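Local structure of putative aminooxidase (Propionibacterium acnes, 2BA9) at residues 397-402 with 412-417; 389-394 with 419-424. The protein isomerises polyunsaturated fatty acids, producing conjugated linoleic acid, and binds FAD in a fold of the flavin-containing amine oxidoreductase family. One frame throughout, in Å; residues are numbered along the deposited sequence.

Contact 1. Residues 397-402 with 412-417; sequences FYAGEI and CHYSKD. With FAD (flavin-adenine dinucleotide), chain D.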
ATOM      1  N   PHE A 397       7.313  19.195   3.238  1.00 26.74           N
ATOM      2  CA  PHE A 397       7.020  18.431   2.034  1.00 26.64           C
ATOM      3  C   PHE A 397       6.162  17.220   2.389  1.00 26.40           C
ATOM      4  O   PHE A 397       6.235  16.695   3.502  1.00 26.76           O
ATOM      5  CB  PHE A 397       8.310  18.025   1.328  1.00 26.59           C
ATOM      6  CG  PHE A 397       9.104  19.193   0.815  1.00 27.24           C
ATOM      7  CD1 PHE A 397       8.905  19.672  -0.477  1.00 26.53           C
ATOM      8  CD2 PHE A 397      10.042  19.829   1.630  1.00 26.61           C
ATOM      9  CE1 PHE A 397       9.635  20.734  -0.953  1.00 27.00           C
ATOM     10  CE2 PHE A 397      10.767  20.913   1.160  1.00 26.64           C
ATOM     11  CZ  PHE A 397      10.566  21.365  -0.133  1.00 27.36           C
ATOM     12  N   TYR A 398       5.331  16.814   1.431  1.00 26.36           N
ATOM     13  CA  TYR A 398       4.298  15.794   1.622  1.00 26.13           C
ATOM     14  C   TYR A 398       4.575  14.585   0.742  1.00 25.89           C
ATOM     15  O   TYR A 398       4.771  14.730  -0.468  1.00 24.94           O
ATOM     16  CB  TYR A 398       2.924  16.393   1.294  1.00 26.06           C
ATOM     17  CG  TYR A 398       2.669  17.703   2.033  1.00 25.84           C
ATOM     18  CD1 TYR A 398       2.412  17.717   3.405  1.00 25.55           C
ATOM     19  CD2 TYR A 398       2.709  18.923   1.367  1.00 25.99           C
ATOM     20  CE1 TYR A 398       2.202  18.915   4.089  1.00 25.53           C
ATOM     21  CE2 TYR A 398       2.498  20.120   2.047  1.00 26.60           C
ATOM     22  CZ  TYR A 398       2.245  20.106   3.406  1.00 25.50           C
ATOM     23  OH  TYR A 398       2.020  21.285   4.066  1.00 26.64           O
ATOM     24  N   ALA A 399       4.598  13.400   1.363  1.00 25.51           N
ATOM     25  CA  ALA A 399       4.923  12.151   0.686  1.00 25.19           C
ATOM     26  C   ALA A 399       4.193  10.930   1.297  1.00 25.31           C
ATOM     27  O   ALA A 399       3.186  11.067   1.973  1.00 25.37           O
ATOM     28  CB  ALA A 399       6.422  11.946   0.687  1.00 25.05           C
ATOM     29  N   GLY A 400       4.688   9.726   1.027  1.00 25.35           N
ATOM     30  CA  GLY A 400       4.045   8.520   1.542  1.00 25.13           C
ATOM     31  C   GLY A 400       2.825   8.118   0.742  1.00 24.65           C
ATOM     32  O   GLY A 400       2.591   8.615  -0.361  1.00 24.00           O
ATOM     33  N   GLU A 401       2.031   7.214   1.299  1.00 24.98           N
ATOM     34  CA  GLU A 401       0.970   6.565   0.530  1.00 24.49           C
ATOM     35  C   GLU A 401      -0.049   7.551  -0.061  1.00 24.70           C
ATOM     36  O   GLU A 401      -0.393   7.426  -1.229  1.00 23.78           O
ATOM     37  CB  GLU A 401       0.279   5.505   1.362  1.00 25.11           C
ATOM     38  CG  GLU A 401       1.168   4.280   1.658  1.00 25.45           C
ATOM     39  CD  GLU A 401       0.519   3.295   2.619  1.00 25.43           C
ATOM     40  OE1 GLU A 401      -0.083   3.754   3.610  1.00 28.10           O
ATOM     41  OE2 GLU A 401       0.610   2.074   2.394  1.00 23.33           O
ATOM     42  N   ILE A 402      -0.484   8.540   0.720  1.00 24.32           N
ATOM     43  CA  ILE A 402      -1.516   9.485   0.269  1.00 24.66           C
ATOM     44  C   ILE A 402      -1.159  10.197  -1.043  1.00 24.20           C
ATOM     45  O   ILE A 402      -2.048  10.431  -1.841  1.00 24.33           O
ATOM     46  CB  ILE A 402      -1.880  10.535   1.367  1.00 24.60           C
ATOM     47  CG1 ILE A 402      -3.163  11.314   1.015  1.00 24.86           C
ATOM     48  CG2 ILE A 402      -0.701  11.507   1.592  1.00 24.40           C
ATOM     49  CD1 ILE A 402      -4.340  10.488   0.547  1.00 25.04           C
ATOM     50  N   CYS A 412       8.219   4.512  -2.575  1.00 25.13           N
ATOM     51  CA  CYS A 412       9.666   4.674  -2.689  1.00 25.14           C
ATOM     52  C   CYS A 412      10.000   5.482  -3.948  1.00 25.08           C
ATOM     53  O   CYS A 412      10.817   6.396  -3.901  1.00 24.36           O
ATOM     54  CB  CYS A 412      10.373   3.318  -2.724  1.00 25.14           C
ATOM     55  SG  CYS A 412      10.285   2.380  -1.170  1.00 26.69           S
ATOM     56  N   HIS A 413       9.354   5.132  -5.061  1.00 25.00           N
ATOM     57  CA  HIS A 413       9.470   5.872  -6.340  1.00 24.67           C
ATOM     58  C   HIS A 413       9.076   7.355  -6.179  1.00 24.76           C
ATOM     59  O   HIS A 413       9.753   8.269  -6.691  1.00 23.90           O
ATOM     60  CB  HIS A 413       8.606   5.164  -7.395  1.00 24.56           C
ATOM     61  CG  HIS A 413       8.781   5.669  -8.795  1.00 25.40           C
ATOM     62  ND1 HIS A 413       8.001   5.223  -9.841  1.00 25.59           N
ATOM     63  CD2 HIS A 413       9.612   6.599  -9.320  1.00 24.79           C
ATOM     64  CE1 HIS A 413       8.359   5.838 -10.951  1.00 23.80           C
ATOM     65  NE2 HIS A 413       9.337   6.676 -10.663  1.00 25.45           N
ATOM     66  N   TYR A 414       8.004   7.602  -5.435  1.00 24.82           N
ATOM     67  CA  TYR A 414       7.614   8.970  -5.123  1.00 24.72           C
ATOM     68  C   TYR A 414       8.675   9.684  -4.272  1.00 24.56           C
ATOM     69  O   TYR A 414       8.983  10.854  -4.524  1.00 23.97           O
ATOM     70  CB  TYR A 414       6.256   9.015  -4.414  1.00 24.90           C
ATOM     71  CG  TYR A 414       5.708  10.421  -4.280  1.00 24.94           C
ATOM     72  CD1 TYR A 414       4.774  10.911  -5.177  1.00 25.34           C
ATOM     73  CD2 TYR A 414       6.143  11.265  -3.262  1.00 25.39           C
ATOM     74  CE1 TYR A 414       4.284  12.206  -5.066  1.00 25.13           C
ATOM     75  CE2 TYR A 414       5.656  12.552  -3.140  1.00 24.91           C
ATOM     76  CZ  TYR A 414       4.727  13.014  -4.045  1.00 24.43           C
ATOM     77  OH  TYR A 414       4.241  14.282  -3.931  1.00 24.73           O
ATOM     78  N   SER A 415       9.214   9.000  -3.260  1.00 24.24           N
ATOM     79  CA  SER A 415      10.298   9.586  -2.443  1.00 24.23           C
ATOM     80  C   SER A 415      11.545   9.960  -3.291  1.00 24.15           C
ATOM     81  O   SER A 415      12.053  11.087  -3.214  1.00 23.42           O
ATOM     82  CB  SER A 415      10.677   8.658  -1.275  1.00 24.56           C
ATOM     83  OG  SER A 415       9.821   8.860  -0.144  1.00 25.08           O
ATOM     84  N   LYS A 416      12.009   9.016  -4.105  1.00 24.36           N
ATOM     85  CA  LYS A 416      13.074   9.252  -5.111  1.00 24.67           C
ATOM     86  C   LYS A 416      12.826  10.526  -5.920  1.00 24.86           C
ATOM     87  O   LYS A 416      13.700  11.397  -6.032  1.00 25.22           O
ATOM     88  CB  LYS A 416      13.148   8.044  -6.065  1.00 24.70           C
ATOM     89  CG  LYS A 416      14.168   8.110  -7.202  1.00 24.61           C
ATOM     90  CD  LYS A 416      13.958   6.931  -8.151  1.00 25.37           C
ATOM     91  CE  LYS A 416      15.093   6.751  -9.147  1.00 25.90           C
ATOM     92  NZ  LYS A 416      15.075   7.788 -10.194  1.00 28.98           N
ATOM     93  N   ASP A 417      11.637  10.621  -6.503  1.00 24.82           N
ATOM     94  CA  ASP A 417      11.295  11.743  -7.378  1.00 25.04           C
ATOM     95  C   ASP A 417      11.163  13.056  -6.595  1.00 25.16           C
ATOM     96  O   ASP A 417      11.455  14.109  -7.129  1.00 24.96           O
ATOM     97  CB  ASP A 417       9.992  11.463  -8.138  1.00 24.87           C
ATOM     98  CG  ASP A 417      10.165  10.473  -9.286  1.00 25.70           C
ATOM     99  OD1 ASP A 417      11.308  10.236  -9.743  1.00 27.80           O
ATOM    100  OD2 ASP A 417       9.144   9.939  -9.754  1.00 23.89           O
TER
HETATM  101  PA  FAD D 500       4.051   2.603   6.163  1.00 19.59           P
HETATM  102  O1A FAD D 500       4.532   1.318   5.554  1.00 19.96           O
HETATM  103  O2A FAD D 500       2.715   2.561   6.876  1.00 19.83           O
HETATM  104  O5B FAD D 500       5.126   3.086   7.248  1.00 20.92           O
HETATM  105  C5B FAD D 500       4.886   4.312   7.898  1.00 23.05           C
HETATM  106  C4B FAD D 500       5.861   4.490   9.043  1.00 23.62           C
HETATM  107  O4B FAD D 500       5.623   5.743   9.653  1.00 24.57           O
HETATM  108  C3B FAD D 500       5.708   3.395  10.101  1.00 23.93           C
HETATM  109  O3B FAD D 500       6.957   2.791  10.351  1.00 23.63           O
HETATM  110  C2B FAD D 500       5.144   4.128  11.294  1.00 24.35           C
HETATM  111  O2B FAD D 500       5.467   3.506  12.538  1.00 24.46           O
HETATM  112  C1B FAD D 500       5.661   5.557  11.049  1.00 24.38           C
HETATM  113  N9A FAD D 500       4.830   6.535  11.774  1.00 23.97           N
HETATM  114  C8A FAD D 500       3.460   6.682  11.712  1.00 24.64           C
HETATM  115  N7A FAD D 500       3.089   7.685  12.557  1.00 23.58           N
HETATM  116  C5A FAD D 500       4.209   8.179  13.155  1.00 24.46           C
HETATM  117  C6A FAD D 500       4.428   9.190  14.113  1.00 23.92           C
HETATM  118  N6A FAD D 500       3.455  10.135  14.319  1.00 23.78           N
HETATM  119  N1A FAD D 500       5.733   9.471  14.502  1.00 24.67           N
HETATM  120  C2A FAD D 500       6.805   8.736  14.015  1.00 25.15           C
HETATM  121  N3A FAD D 500       6.575   7.739  13.077  1.00 24.60           N
HETATM  122  C4A FAD D 500       5.308   7.450  12.669  1.00 24.25           C
HETATM  123  N1  FAD D 500       2.694  -3.282  -1.061  1.00 25.89           N
HETATM  124  C2  FAD D 500       3.139  -3.760  -2.277  1.00 28.77           C
HETATM  125  O2  FAD D 500       3.895  -3.075  -2.966  1.00 25.85           O
HETATM  126  N3  FAD D 500       2.711  -4.994  -2.727  1.00 29.83           N
HETATM  127  C4  FAD D 500       1.866  -5.761  -1.953  1.00 29.28           C
HETATM  128  O4  FAD D 500       1.516  -6.873  -2.380  1.00 30.85           O
HETATM  129  C4X FAD D 500       1.425  -5.285  -0.714  1.00 27.21           C
HETATM  130  N5  FAD D 500       0.559  -6.017   0.080  1.00 24.38           N
HETATM  131  C5X FAD D 500       0.250  -5.629   1.369  1.00 24.27           C
HETATM  132  C6  FAD D 500      -0.509  -6.455   2.196  1.00 23.47           C
HETATM  133  C7  FAD D 500      -0.779  -6.067   3.506  1.00 23.93           C
HETATM  134  C7M FAD D 500      -1.586  -6.991   4.374  1.00 23.84           C
HETATM  135  C8  FAD D 500      -0.302  -4.849   3.982  1.00 23.67           C
HETATM  136  C8M FAD D 500      -0.569  -4.384   5.382  1.00 22.83           C
HETATM  137  C9  FAD D 500       0.450  -4.028   3.147  1.00 23.66           C
HETATM  138  C9A FAD D 500       0.727  -4.400   1.831  1.00 24.16           C
HETATM  139  N10 FAD D 500       1.467  -3.576   0.961  1.00 23.80           N
HETATM  140  C10 FAD D 500       1.868  -4.043  -0.270  1.00 25.30           C
HETATM  141  C1' FAD D 500       1.545  -2.103   1.182  1.00 20.63           C
HETATM  142  C2' FAD D 500       2.918  -1.672   1.681  1.00 19.91           C
HETATM  143  O2' FAD D 500       3.372  -2.480   2.761  1.00 21.29           O
HETATM  144  C3' FAD D 500       2.815  -0.211   2.092  1.00 20.46           C
HETATM  145  O3' FAD D 500       2.221   0.538   1.030  1.00 20.43           O
HETATM  146  C4' FAD D 500       4.180   0.348   2.460  1.00 20.53           C
HETATM  147  O4' FAD D 500       4.654  -0.207   3.681  1.00 24.59           O
HETATM  148  C5' FAD D 500       4.075   1.865   2.535  1.00 21.46           C
HETATM  149  O5' FAD D 500       5.209   2.396   3.160  1.00 20.30           O
HETATM  150  P   FAD D 500       5.135   3.850   3.870  1.00 20.53           P
HETATM  151  O1P FAD D 500       6.460   4.185   4.530  1.00 20.58           O
HETATM  152  O2P FAD D 500       4.747   4.845   2.832  1.00 23.73           O
HETATM  153  O3P FAD D 500       4.024   3.735   5.023  1.00 21.28           O
HETATM  154  O   HOH W   1       7.056   8.730  -0.712  1.00 17.35           O

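Contact 2. Residues 389-394 with 419-424; sequences GMQGRR and VTRFFV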
ATOM      1  N   GLY A 389       0.497  21.669  -4.898  1.00 27.59           N
ATOM      2  CA  GLY A 389       0.751  23.096  -4.903  1.00 28.01           C
ATOM      3  C   GLY A 389       1.271  23.586  -3.565  1.00 28.33           C
ATOM      4  O   GLY A 389       2.031  24.547  -3.509  1.00 28.88           O
ATOM      5  N   MET A 390       0.873  22.922  -2.485  1.00 28.79           N
ATOM      6  CA  MET A 390       1.375  23.255  -1.145  1.00 28.93           C
ATOM      7  C   MET A 390       2.798  22.790  -0.866  1.00 28.91           C
ATOM      8  O   MET A 390       3.329  23.089   0.204  1.00 29.05           O
ATOM      9  CB  MET A 390       0.471  22.650  -0.078  1.00 28.99           C
ATOM     10  CG  MET A 390      -0.913  23.240  -0.029  1.00 29.62           C
ATOM     11  SD  MET A 390      -1.852  22.316   1.175  1.00 31.25           S
ATOM     12  CE  MET A 390      -3.513  22.579   0.645  1.00 33.99           C
ATOM     13  N   GLN A 391       3.412  22.041  -1.781  1.00 29.03           N
ATOM     14  CA  GLN A 391       4.733  21.463  -1.508  1.00 29.08           C
ATOM     15  C   GLN A 391       5.730  22.552  -1.143  1.00 29.15           C
ATOM     16  O   GLN A 391       5.702  23.650  -1.704  1.00 29.32           O
ATOM     17  CB  GLN A 391       5.250  20.629  -2.688  1.00 29.29           C
ATOM     18  CG  GLN A 391       4.482  19.316  -2.927  1.00 28.55           C
ATOM     19  CD  GLN A 391       4.818  18.207  -1.933  1.00 28.89           C
ATOM     20  OE1 GLN A 391       5.242  18.467  -0.800  1.00 28.79           O
ATOM     21  NE2 GLN A 391       4.619  16.959  -2.356  1.00 26.21           N
ATOM     22  N   GLY A 392       6.572  22.266  -0.157  1.00 29.09           N
ATOM     23  CA  GLY A 392       7.607  23.207   0.261  1.00 29.14           C
ATOM     24  C   GLY A 392       7.130  24.351   1.139  1.00 28.96           C
ATOM     25  O   GLY A 392       7.955  25.116   1.656  1.00 28.73           O
ATOM     26  N   ARG A 393       5.812  24.469   1.326  1.00 28.59           N
ATOM     27  CA  ARG A 393       5.241  25.515   2.184  1.00 28.54           C
ATOM     28  C   ARG A 393       5.721  25.382   3.616  1.00 28.53           C
ATOM     29  O   ARG A 393       5.501  24.350   4.265  1.00 28.08           O
ATOM     30  CB  ARG A 393       3.712  25.486   2.178  1.00 28.47           C
ATOM     31  CG  ARG A 393       3.093  26.613   3.018  1.00 28.65           C
ATOM     32  CD  ARG A 393       1.590  26.499   3.172  1.00 28.35           C
ATOM     33  NE  ARG A 393       0.883  26.611   1.899  1.00 28.75           N
ATOM     34  CZ  ARG A 393      -0.438  26.691   1.767  1.00 29.32           C
ATOM     35  NH1 ARG A 393      -1.230  26.697   2.833  1.00 28.64           N
ATOM     36  NH2 ARG A 393      -0.971  26.768   0.557  1.00 30.52           N
ATOM     37  N   ARG A 394       6.344  26.454   4.105  1.00 28.73           N
ATOM     38  CA  ARG A 394       6.995  26.475   5.411  1.00 28.74           C
ATOM     39  C   ARG A 394       7.905  25.275   5.571  1.00 28.28           C
ATOM     40  O   ARG A 394       7.889  24.593   6.601  1.00 28.20           O
ATOM     41  CB  ARG A 394       5.965  26.561   6.537  1.00 29.07           C
ATOM     42  CG  ARG A 394       5.337  27.947   6.650  1.00 29.64           C
ATOM     43  CD  ARG A 394       3.972  27.875   7.281  1.00 30.52           C
ATOM     44  NE  ARG A 394       4.042  27.768   8.732  1.00 31.08           N
ATOM     45  CZ  ARG A 394       3.167  27.112   9.493  1.00 31.38           C
ATOM     46  NH1 ARG A 394       2.143  26.458   8.967  1.00 32.03           N
ATOM     47  NH2 ARG A 394       3.323  27.103  10.803  1.00 31.87           N
ATOM     48  N   VAL A 419      13.045  14.153  -4.295  1.00 25.48           N
ATOM     49  CA  VAL A 419      14.389  14.704  -4.196  1.00 25.91           C
ATOM     50  C   VAL A 419      14.740  15.375  -5.517  1.00 26.17           C
ATOM     51  O   VAL A 419      15.277  16.483  -5.539  1.00 26.40           O
ATOM     52  CB  VAL A 419      15.437  13.611  -3.896  1.00 26.08           C
ATOM     53  CG1 VAL A 419      16.838  14.221  -3.845  1.00 26.06           C
ATOM     54  CG2 VAL A 419      15.106  12.866  -2.593  1.00 25.45           C
ATOM     55  N   THR A 420      14.411  14.700  -6.615  1.00 26.64           N
ATOM     56  CA  THR A 420      14.569  15.265  -7.954  1.00 27.05           C
ATOM     57  C   THR A 420      13.724  16.516  -8.145  1.00 27.24           C
ATOM     58  O   THR A 420      14.205  17.510  -8.664  1.00 27.07           O
ATOM     59  CB  THR A 420      14.178  14.263  -9.060  1.00 26.92           C
ATOM     60  OG1 THR A 420      14.837  13.008  -8.835  1.00 26.36           O
ATOM     61  CG2 THR A 420      14.571  14.810 -10.428  1.00 27.57           C
ATOM     62  N   ARG A 421      12.467  16.467  -7.718  1.00 27.81           N
ATOM     63  CA  ARG A 421      11.529  17.560  -7.993  1.00 27.69           C
ATOM     64  C   ARG A 421      11.811  18.843  -7.212  1.00 27.86           C
ATOM     65  O   ARG A 421      11.619  19.947  -7.756  1.00 27.57           O
ATOM     66  CB  ARG A 421      10.089  17.115  -7.744  1.00 27.75           C
ATOM     67  CG  ARG A 421       9.590  16.047  -8.714  1.00 27.90           C
ATOM     68  CD  ARG A 421       8.094  15.971  -8.698  1.00 29.04           C
ATOM     69  NE  ARG A 421       7.590  15.584  -7.388  1.00 29.94           N
ATOM     70  CZ  ARG A 421       6.478  16.050  -6.808  1.00 29.27           C
ATOM     71  NH1 ARG A 421       5.718  16.987  -7.381  1.00 25.90           N
ATOM     72  NH2 ARG A 421       6.131  15.579  -5.614  1.00 29.05           N
ATOM     73  N   PHE A 422      12.270  18.711  -5.963  1.00 27.76           N
ATOM     74  CA  PHE A 422      12.389  19.869  -5.067  1.00 27.99           C
ATOM     75  C   PHE A 422      13.760  20.148  -4.418  1.00 28.14           C
ATOM     76  O   PHE A 422      14.023  21.279  -3.988  1.00 28.56           O
ATOM     77  CB  PHE A 422      11.354  19.739  -3.961  1.00 28.27           C
ATOM     78  CG  PHE A 422       9.947  19.625  -4.464  1.00 28.67           C
ATOM     79  CD1 PHE A 422       9.383  20.651  -5.209  1.00 29.58           C
ATOM     80  CD2 PHE A 422       9.188  18.493  -4.204  1.00 28.98           C
ATOM     81  CE1 PHE A 422       8.080  20.547  -5.685  1.00 29.27           C
ATOM     82  CE2 PHE A 422       7.891  18.390  -4.666  1.00 29.04           C
ATOM     83  CZ  PHE A 422       7.336  19.419  -5.404  1.00 28.58           C
ATOM     84  N   PHE A 423      14.629  19.151  -4.326  1.00 27.85           N
ATOM     85  CA  PHE A 423      15.844  19.319  -3.540  1.00 27.95           C
ATOM     86  C   PHE A 423      17.063  19.603  -4.398  1.00 28.30           C
ATOM     87  O   PHE A 423      17.805  20.552  -4.133  1.00 28.46           O
ATOM     88  CB  PHE A 423      16.071  18.106  -2.638  1.00 27.81           C
ATOM     89  CG  PHE A 423      15.108  18.031  -1.483  1.00 27.75           C
ATOM     90  CD1 PHE A 423      15.523  18.331  -0.193  1.00 27.91           C
ATOM     91  CD2 PHE A 423      13.777  17.681  -1.694  1.00 27.63           C
ATOM     92  CE1 PHE A 423      14.632  18.266   0.884  1.00 27.14           C
ATOM     93  CE2 PHE A 423      12.874  17.609  -0.633  1.00 27.87           C
ATOM     94  CZ  PHE A 423      13.302  17.900   0.663  1.00 27.09           C
ATOM     95  N   VAL A 424      17.273  18.793  -5.431  1.00 28.55           N
ATOM     96  CA  VAL A 424      18.481  18.928  -6.252  1.00 28.69           C
ATOM     97  C   VAL A 424      18.502  20.271  -6.998  1.00 28.50           C
ATOM     98  O   VAL A 424      17.589  20.612  -7.751  1.00 27.84           O
ATOM     99  CB  VAL A 424      18.645  17.747  -7.237  1.00 28.57           C
ATOM    100  CG1 VAL A 424      19.021  16.477  -6.481  1.00 29.80           C
ATOM    101  CG2 VAL A 424      17.377  17.526  -8.027  1.00 30.02           C
ATOM    102  OXT VAL A 424      19.427  21.063  -6.820  1.00 28.25           O
TER

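Contact 1. Residues 397-402 with 412-417
Tyr414 brings the CD2 and CE2 atoms of its ring obliquely up to Ala399, just beyond the point where strand 396-398 gives way to the loop toward the cofactor. Its CB leaves the helix toward that loop, and CG, anti to the backbone N (chi1 -170°), carries the ring from the helix to the loop. Contact begins at CD2, which lies 4.0 Å from Ala399 CB. One atom further out, CE2 is 3.9 Å from that same Ala399 CB and passes the carbonyl oxygen of Tyr398 at 3.6 Å, an oblique approach. CZ stands 4.0 Å from Tyr398 O. At the tip, OH is 3.5 Å from Tyr398 O without bonding to it; the hydroxyl is engaged instead by Glu388.

A second link runs through a water that accepts from Gly400 N at 3.1 Å and donates to Ser415 OG at 2.8 Å. Ser415 OG is also bonded to Ala17 O, near the start of helix 16-28, consistent with the glycine-rich turn and helix of a Rossmann-type FAD fold. The loop that follows edge strand 396-398 leads to Glu401, which meets the cofactor. There OE2 accepts from FAD O3' at 2.6 Å, while OE1 forms a salt bridge with Lys45, itself bonded to FAD; this charge pairing probably helps keep the glutamate ionised beside the ribityl chain.

Helix and loop are thus joined without a direct hydrogen bond: the ring supplies apolar contact and one water the polar bridge, while the Tyr414 hydroxyl is bonded to Glu388 and not to the facing carbonyl.

Contact 2. Residues 389-394 with 419-424
Gln391 meets Phe422 through its aliphatic carbons, the two side chains crossing at about a right angle. Its CB sits 3.6 Å from Phe422 CZ, an approach oblique to the ring, and CG follows at 3.8 Å from the same Phe422 CZ. The conformation of the glutamine divides it into a greasy stem and a polar end: CG lies beside the backbone N (chi1 -69°), and a sharp bend at chi2 (-76°) turns the amide off the line of the stem, its plane 52° from that of the ring. NE2 is bonded to Glu388 and OE1 to Tyr398 N.

Gln391 occupies the second position of a type II beta turn running from Met390 to Arg393, closed by Arg393 N to Met390 O at 3.1 Å, with Gly392 taking the positive phi of the third. This turn links helix 383-389 to edge strand 396-398 of the parallel sheet. Facing it is the end of the C-terminal helix, where Val419 O accepts from Phe423 N as in an alpha helix and also from Val424 N, in a wider pi-type turn.

Arg421 packs on its own neighbour twice over: Phe422 CE2 lies 3.4 Å above the centre of the guanidinium plane, and Arg421 CB stands 3.9 Å above the centre of one face of the Phe422 ring. Arg421 NH2 comes to 3.8 Å from Gln391 NE2. These are two donors, brought near each other beside Glu388, with which the arginine forms a long, weak ion pair; Tyr134 gives the same arginine a cation-pi contact.

How the contacts relate
The two contacts lie along helix 408-423, their centres about 11 Å apart, and contact 1 is nested within the chain loop that contact 2 closes. Gln391 connects them: its OE1 lies 2.8 Å from Tyr398 N, a probable hydrogen bond from the turn to the strand, while its NE2 packs 3.1 Å from Tyr414 OH. Arg421 NH2 packs 2.8 Å from that hydroxyl; Glu388 is bonded to Gln391 and Tyr414, and pairs with Arg421 only weakly. Only contact 1 reaches the cofactor; the side chain of Gln391 remains about 13 Å from FAD, placing contact 2 toward the surface end of the same helix-strand unit.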